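Local coordinates for protein SAM dependent methyltransferase (Agrobacterium tumefaciens, PDB 2IGT) that binds S-adenosylmethionine and probably transfers its methyl group to a substrate that is not established, at residues Ala294-Arg306 with Arg317-Lys330. Sequence-based numbering, arbitrary orientation.
Sequences AGGVVASGELVIR and RVLSTSLFSRWEPK. With ACY (acetic acid), chain H.
Strands Val-297 to Arg-306 and Val-318 to Glu-328 pair antiparallel, axes 4.5 Å apart at closest approach, bonded regularly from Val-297/Glu-328 to Gly-301/Phe-324. Between Leu-303 and Val-304 the register slips by one: Thr-321 and Ser-322 both face Leu-303, a classic beta bulge, and pairing resumes at Ile-305/Leu-319. Two donors of Thr-321 grip Leu-303 O, N at 2.9 Å in the carbonyl plane and OG1 at 3.0 Å from above it. The Phe-324 ring, with CG between backbone N and carbonyl carbon (chi1 77°), folds over glycine: Gly-301 N lies 3.5 Å above one face, and Ser-300 CA makes a CH-pi contact over it, 24° off the ring normal. On the other sheet face, Ser-300 OG and Ser-325 OG hydrogen-bond at 2.8 Å, and His-284 is a further partner of Ser-300. Ser-320 OG donates a hydrogen bond to Glu-302 OE1 (2.7 Å) from above the carboxylate plane. Beside the Val-297/Glu-328 pair, Trp-327 NE1 donates to Gly-295 O at 2.9 Å, nearly straight (172°) and in the indole plane. This is the C-terminal beta hairpin of the Rossmann-like class I methyltransferase sheet, extended by strand 30-39; the Ser-322 side chain lies about 8 Å from bound S-adenosylmethionine.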
loop_
_atom_site.group_PDB
_atom_site.type_symbol
_atom_site.label_atom_id
_atom_site.label_comp_id
_atom_site.label_asym_id
_atom_site.label_seq_id
_atom_site.Cartn_x
_atom_site.Cartn_y
_atom_site.Cartn_z
ATOM N N ALA A 294 5.290 -28.102 33.551
ATOM C CA ALA A 294 4.426 -27.134 34.240
ATOM C C ALA A 294 3.220 -27.767 34.965
ATOM O O ALA A 294 2.472 -27.082 35.658
ATOM C CB ALA A 294 3.958 -26.059 33.255
ATOM N N GLY A 295 3.048 -29.076 34.827
ATOM C CA GLY A 295 1.863 -29.755 35.349
ATOM C C GLY A 295 0.576 -29.335 34.638
ATOM O O GLY A 295 0.602 -28.803 33.527
ATOM N N GLY A 296 -0.555 -29.579 35.296
ATOM C CA GLY A 296 -1.853 -29.188 34.768
ATOM C C GLY A 296 -2.331 -30.035 33.595
ATOM O O GLY A 296 -1.971 -31.204 33.465
ATOM N N VAL A 297 -3.166 -29.443 32.748
ATOM C CA VAL A 297 -3.847 -30.192 31.685
ATOM C C VAL A 297 -4.023 -29.318 30.446
ATOM O O VAL A 297 -4.273 -28.111 30.558
ATOM C CB VAL A 297 -5.219 -30.752 32.161
ATOM C CG1 VAL A 297 -6.129 -29.618 32.612
ATOM C CG2 VAL A 297 -5.913 -31.611 31.077
ATOM N N VAL A 298 -3.874 -29.949 29.279
ATOM C CA VAL A 298 -4.085 -29.292 28.004
ATOM C C VAL A 298 -5.293 -29.942 27.342
ATOM O O VAL A 298 -5.317 -31.174 27.104
ATOM C CB VAL A 298 -2.815 -29.380 27.075
ATOM C CG1 VAL A 298 -3.094 -28.711 25.720
ATOM C CG2 VAL A 298 -1.629 -28.703 27.764
ATOM N N ALA A 299 -6.315 -29.134 27.074
ATOM C CA ALA A 299 -7.495 -29.601 26.360
ATOM C C ALA A 299 -7.482 -28.920 25.000
ATOM O O ALA A 299 -7.298 -27.687 24.923
ATOM C CB ALA A 299 -8.793 -29.245 27.143
ATOM N N SER A 300 -7.682 -29.698 23.932
ATOM C CA SER A 300 -7.656 -29.132 22.575
ATOM C C SER A 300 -8.706 -29.753 21.669
ATOM O O SER A 300 -9.157 -30.873 21.921
ATOM C CB SER A 300 -6.278 -29.347 21.946
ATOM O OG SER A 300 -5.252 -28.997 22.863
ATOM N N GLY A 301 -9.042 -29.054 20.585
ATOM C CA GLY A 301 -10.028 -29.579 19.633
ATOM C C GLY A 301 -10.516 -28.483 18.710
ATOM O O GLY A 301 -9.759 -27.563 18.362
ATOM N N GLU A 302 -11.792 -28.575 18.330
ATOM C CA GLU A 302 -12.408 -27.607 17.432
ATOM C C GLU A 302 -13.510 -26.877 18.193
ATOM O O GLU A 302 -14.136 -27.445 19.090
ATOM C CB GLU A 302 -12.948 -28.301 16.167
ATOM C CG GLU A 302 -11.797 -28.837 15.318
ATOM C CD GLU A 302 -12.194 -29.457 14.001
ATOM O OE1 GLU A 302 -13.380 -29.359 13.599
ATOM O OE2 GLU A 302 -11.283 -30.044 13.370
ATOM N N LEU A 303 -13.689 -25.609 17.847
ATOM C CA LEU A 303 -14.810 -24.776 18.305
ATOM C C LEU A 303 -15.821 -24.697 17.154
ATOM O O LEU A 303 -15.470 -24.282 16.051
ATOM C CB LEU A 303 -14.327 -23.368 18.663
ATOM C CG LEU A 303 -15.404 -22.335 19.017
ATOM C CD1 LEU A 303 -16.182 -22.749 20.287
ATOM C CD2 LEU A 303 -14.764 -20.955 19.240
ATOM N N VAL A 304 -17.067 -25.097 17.428
ATOM C CA VAL A 304 -18.061 -25.225 16.373
ATOM C C VAL A 304 -19.323 -24.447 16.762
ATOM O O VAL A 304 -19.570 -24.168 17.960
ATOM C CB VAL A 304 -18.397 -26.719 16.080
ATOM C CG1 VAL A 304 -17.111 -27.542 15.992
ATOM C CG2 VAL A 304 -19.280 -27.308 17.171
ATOM N N ILE A 305 -20.085 -24.068 15.741
ATOM C CA ILE A 305 -21.406 -23.493 15.901
ATOM C C ILE A 305 -22.394 -24.512 15.340
ATOM O O ILE A 305 -22.183 -25.066 14.254
ATOM C CB ILE A 305 -21.588 -22.212 15.021
ATOM C CG1 ILE A 305 -20.580 -21.113 15.397
ATOM C CG2 ILE A 305 -23.034 -21.705 15.102
ATOM C CD1 ILE A 305 -20.428 -19.984 14.308
ATOM N N ARG A 306 -23.489 -24.725 16.054
ATOM C CA ARG A 306 -24.543 -25.549 15.524
ATOM C C ARG A 306 -25.673 -24.666 14.977
ATOM O O ARG A 306 -26.110 -23.729 15.639
ATOM C CB ARG A 306 -25.066 -26.518 16.592
ATOM C CG ARG A 306 -25.968 -27.595 15.980
ATOM C CD ARG A 306 -26.378 -28.656 16.991
ATOM N NE ARG A 306 -25.264 -29.495 17.463
ATOM C CZ ARG A 306 -24.850 -30.611 16.864
ATOM N NH1 ARG A 306 -25.414 -31.028 15.726
ATOM N NH2 ARG A 306 -23.842 -31.300 17.389
ATOM N N ARG A 317 -26.953 -28.850 11.651
ATOM C CA ARG A 317 -25.595 -29.262 11.307
ATOM C C ARG A 317 -24.545 -28.468 12.092
ATOM O O ARG A 317 -24.802 -27.341 12.517
ATOM C CB ARG A 317 -25.317 -29.040 9.812
ATOM C CG ARG A 317 -25.778 -30.172 8.841
ATOM C CD ARG A 317 -27.235 -30.046 8.443
ATOM N NE ARG A 317 -27.610 -28.718 7.938
ATOM C CZ ARG A 317 -27.922 -28.426 6.670
ATOM N NH1 ARG A 317 -27.902 -29.357 5.714
ATOM N NH2 ARG A 317 -28.280 -27.183 6.359
ATOM N N VAL A 318 -23.345 -29.046 12.184
ATOM C CA VAL A 318 -22.188 -28.447 12.853
ATOM C C VAL A 318 -21.365 -27.678 11.811
ATOM O O VAL A 318 -21.015 -28.234 10.761
ATOM C CB VAL A 318 -21.325 -29.585 13.525
ATOM C CG1 VAL A 318 -19.979 -29.102 13.994
ATOM C CG2 VAL A 318 -22.087 -30.236 14.698
ATOM N N LEU A 319 -21.080 -26.407 12.100
ATOM C CA LEU A 319 -20.131 -25.614 11.344
ATOM C C LEU A 319 -18.897 -25.351 12.210
ATOM O O LEU A 319 -18.943 -24.559 13.156
ATOM C CB LEU A 319 -20.734 -24.284 10.898
ATOM C CG LEU A 319 -19.779 -23.344 10.136
ATOM C CD1 LEU A 319 -19.225 -23.993 8.834
ATOM C CD2 LEU A 319 -20.487 -22.027 9.819
ATOM N N SER A 320 -17.804 -26.033 11.898
ATOM C CA SER A 320 -16.597 -25.877 12.675
ATOM C C SER A 320 -15.884 -24.598 12.214
ATOM O O SER A 320 -15.706 -24.386 11.011
ATOM C CB SER A 320 -15.716 -27.103 12.493
ATOM O OG SER A 320 -14.512 -26.966 13.210
ATOM N N THR A 321 -15.512 -23.748 13.170
ATOM C CA THR A 321 -14.958 -22.432 12.865
ATOM C C THR A 321 -13.434 -22.314 13.061
ATOM O O THR A 321 -12.787 -21.526 12.394
ATOM C CB THR A 321 -15.605 -21.331 13.754
ATOM O OG1 THR A 321 -15.172 -21.479 15.114
ATOM C CG2 THR A 321 -17.151 -21.456 13.745
ATOM N N SER A 322 -12.872 -23.060 14.012
ATOM C CA SER A 322 -11.522 -22.741 14.460
ATOM C C SER A 322 -11.017 -23.855 15.345
ATOM O O SER A 322 -11.784 -24.752 15.739
ATOM C CB SER A 322 -11.510 -21.412 15.267
ATOM O OG SER A 322 -12.523 -21.466 16.257
ATOM N N LEU A 323 -9.712 -23.805 15.612
ATOM C CA LEU A 323 -9.048 -24.734 16.534
ATOM C C LEU A 323 -8.800 -24.030 17.843
ATOM O O LEU A 323 -8.813 -22.784 17.934
ATOM C CB LEU A 323 -7.687 -25.171 15.969
ATOM C CG LEU A 323 -7.631 -25.518 14.480
ATOM C CD1 LEU A 323 -6.164 -25.821 14.077
ATOM C CD2 LEU A 323 -8.557 -26.714 14.156
ATOM N N PHE A 324 -8.606 -24.826 18.882
ATOM C CA PHE A 324 -8.206 -24.252 20.161
ATOM C C PHE A 324 -7.350 -25.250 20.909
ATOM O O PHE A 324 -7.446 -26.472 20.706
ATOM C CB PHE A 324 -9.408 -23.861 21.026
ATOM C CG PHE A 324 -10.085 -25.052 21.689
ATOM C CD1 PHE A 324 -11.014 -25.813 20.983
ATOM C CD2 PHE A 324 -9.768 -25.419 22.995
ATOM C CE1 PHE A 324 -11.623 -26.938 21.563
ATOM C CE2 PHE A 324 -10.373 -26.524 23.601
ATOM C CZ PHE A 324 -11.305 -27.290 22.885
ATOM N N SER A 325 -6.516 -24.700 21.776
ATOM C CA SER A 325 -5.800 -25.476 22.755
ATOM C C SER A 325 -5.679 -24.622 24.020
ATOM O O SER A 325 -5.283 -23.462 23.950
ATOM C CB SER A 325 -4.409 -25.840 22.227
ATOM O OG SER A 325 -3.768 -26.679 23.173
ATOM N N ARG A 326 -6.017 -25.209 25.170
ATOM C CA ARG A 326 -6.036 -24.493 26.426
ATOM C C ARG A 326 -5.270 -25.270 27.502
ATOM O O ARG A 326 -5.592 -26.432 27.803
ATOM C CB ARG A 326 -7.482 -24.272 26.877
ATOM C CG ARG A 326 -7.632 -23.594 28.240
ATOM C CD ARG A 326 -9.111 -23.350 28.491
ATOM N NE ARG A 326 -9.761 -24.633 28.725
ATOM C CZ ARG A 326 -11.006 -24.938 28.395
ATOM N NH1 ARG A 326 -11.788 -24.051 27.785
ATOM N NH2 ARG A 326 -11.458 -26.151 28.677
ATOM N N TRP A 327 -4.248 -24.619 28.052
ATOM C CA TRP A 327 -3.550 -25.123 29.224
ATOM C C TRP A 327 -4.184 -24.513 30.480
ATOM O O TRP A 327 -4.463 -23.311 30.522
ATOM C CB TRP A 327 -2.036 -24.808 29.195
ATOM C CG TRP A 327 -1.369 -25.235 30.516
ATOM C CD1 TRP A 327 -0.887 -26.486 30.838
ATOM C CD2 TRP A 327 -1.217 -24.433 31.696
ATOM N NE1 TRP A 327 -0.401 -26.488 32.137
ATOM C CE2 TRP A 327 -0.610 -25.247 32.688
ATOM C CE3 TRP A 327 -1.535 -23.101 32.012
ATOM C CZ2 TRP A 327 -0.304 -24.767 33.965
ATOM C CZ3 TRP A 327 -1.215 -22.619 33.302
ATOM C CH2 TRP A 327 -0.617 -23.453 34.252
ATOM N N GLU A 328 -4.395 -25.348 31.497
ATOM C CA GLU A 328 -4.877 -24.896 32.797
ATOM C C GLU A 328 -4.146 -25.696 33.863
ATOM O O GLU A 328 -3.811 -26.880 33.624
ATOM C CB GLU A 328 -6.370 -25.183 32.966
ATOM C CG GLU A 328 -7.317 -24.331 32.134
ATOM C CD GLU A 328 -8.756 -24.739 32.368
ATOM O OE1 GLU A 328 -9.212 -25.703 31.717
ATOM O OE2 GLU A 328 -9.430 -24.116 33.206
ATOM N N PRO A 329 -3.947 -25.090 35.060
ATOM C CA PRO A 329 -3.264 -25.826 36.117
ATOM C C PRO A 329 -4.154 -26.919 36.679
ATOM O O PRO A 329 -3.650 -27.820 37.367
ATOM C CB PRO A 329 -2.994 -24.746 37.178
ATOM C CG PRO A 329 -4.094 -23.790 37.015
ATOM C CD PRO A 329 -4.330 -23.734 35.510
ATOM N N LYS A 330 -5.445 -26.837 36.357
ATOM C CA LYS A 330 -6.491 -27.728 36.851
ATOM C C LYS A 330 -6.054 -28.695 37.946
ATOM O O LYS A 330 -5.908 -28.264 39.104
ATOM C CB LYS A 330 -7.257 -28.421 35.708
ATOM C CG LYS A 330 -8.517 -27.636 35.273
ATOM C CD LYS A 330 -8.961 -27.927 33.821
ATOM C CE LYS A 330 -10.280 -28.725 33.701
ATOM N NZ LYS A 330 -10.095 -30.226 33.537
HETATM C C ACY H . -15.296 -25.429 28.259
HETATM O O ACY H . -14.966 -24.230 28.334
HETATM O OXT ACY H . -14.486 -26.386 28.316
HETATM C CH3 ACY H . -16.759 -25.747 28.079
#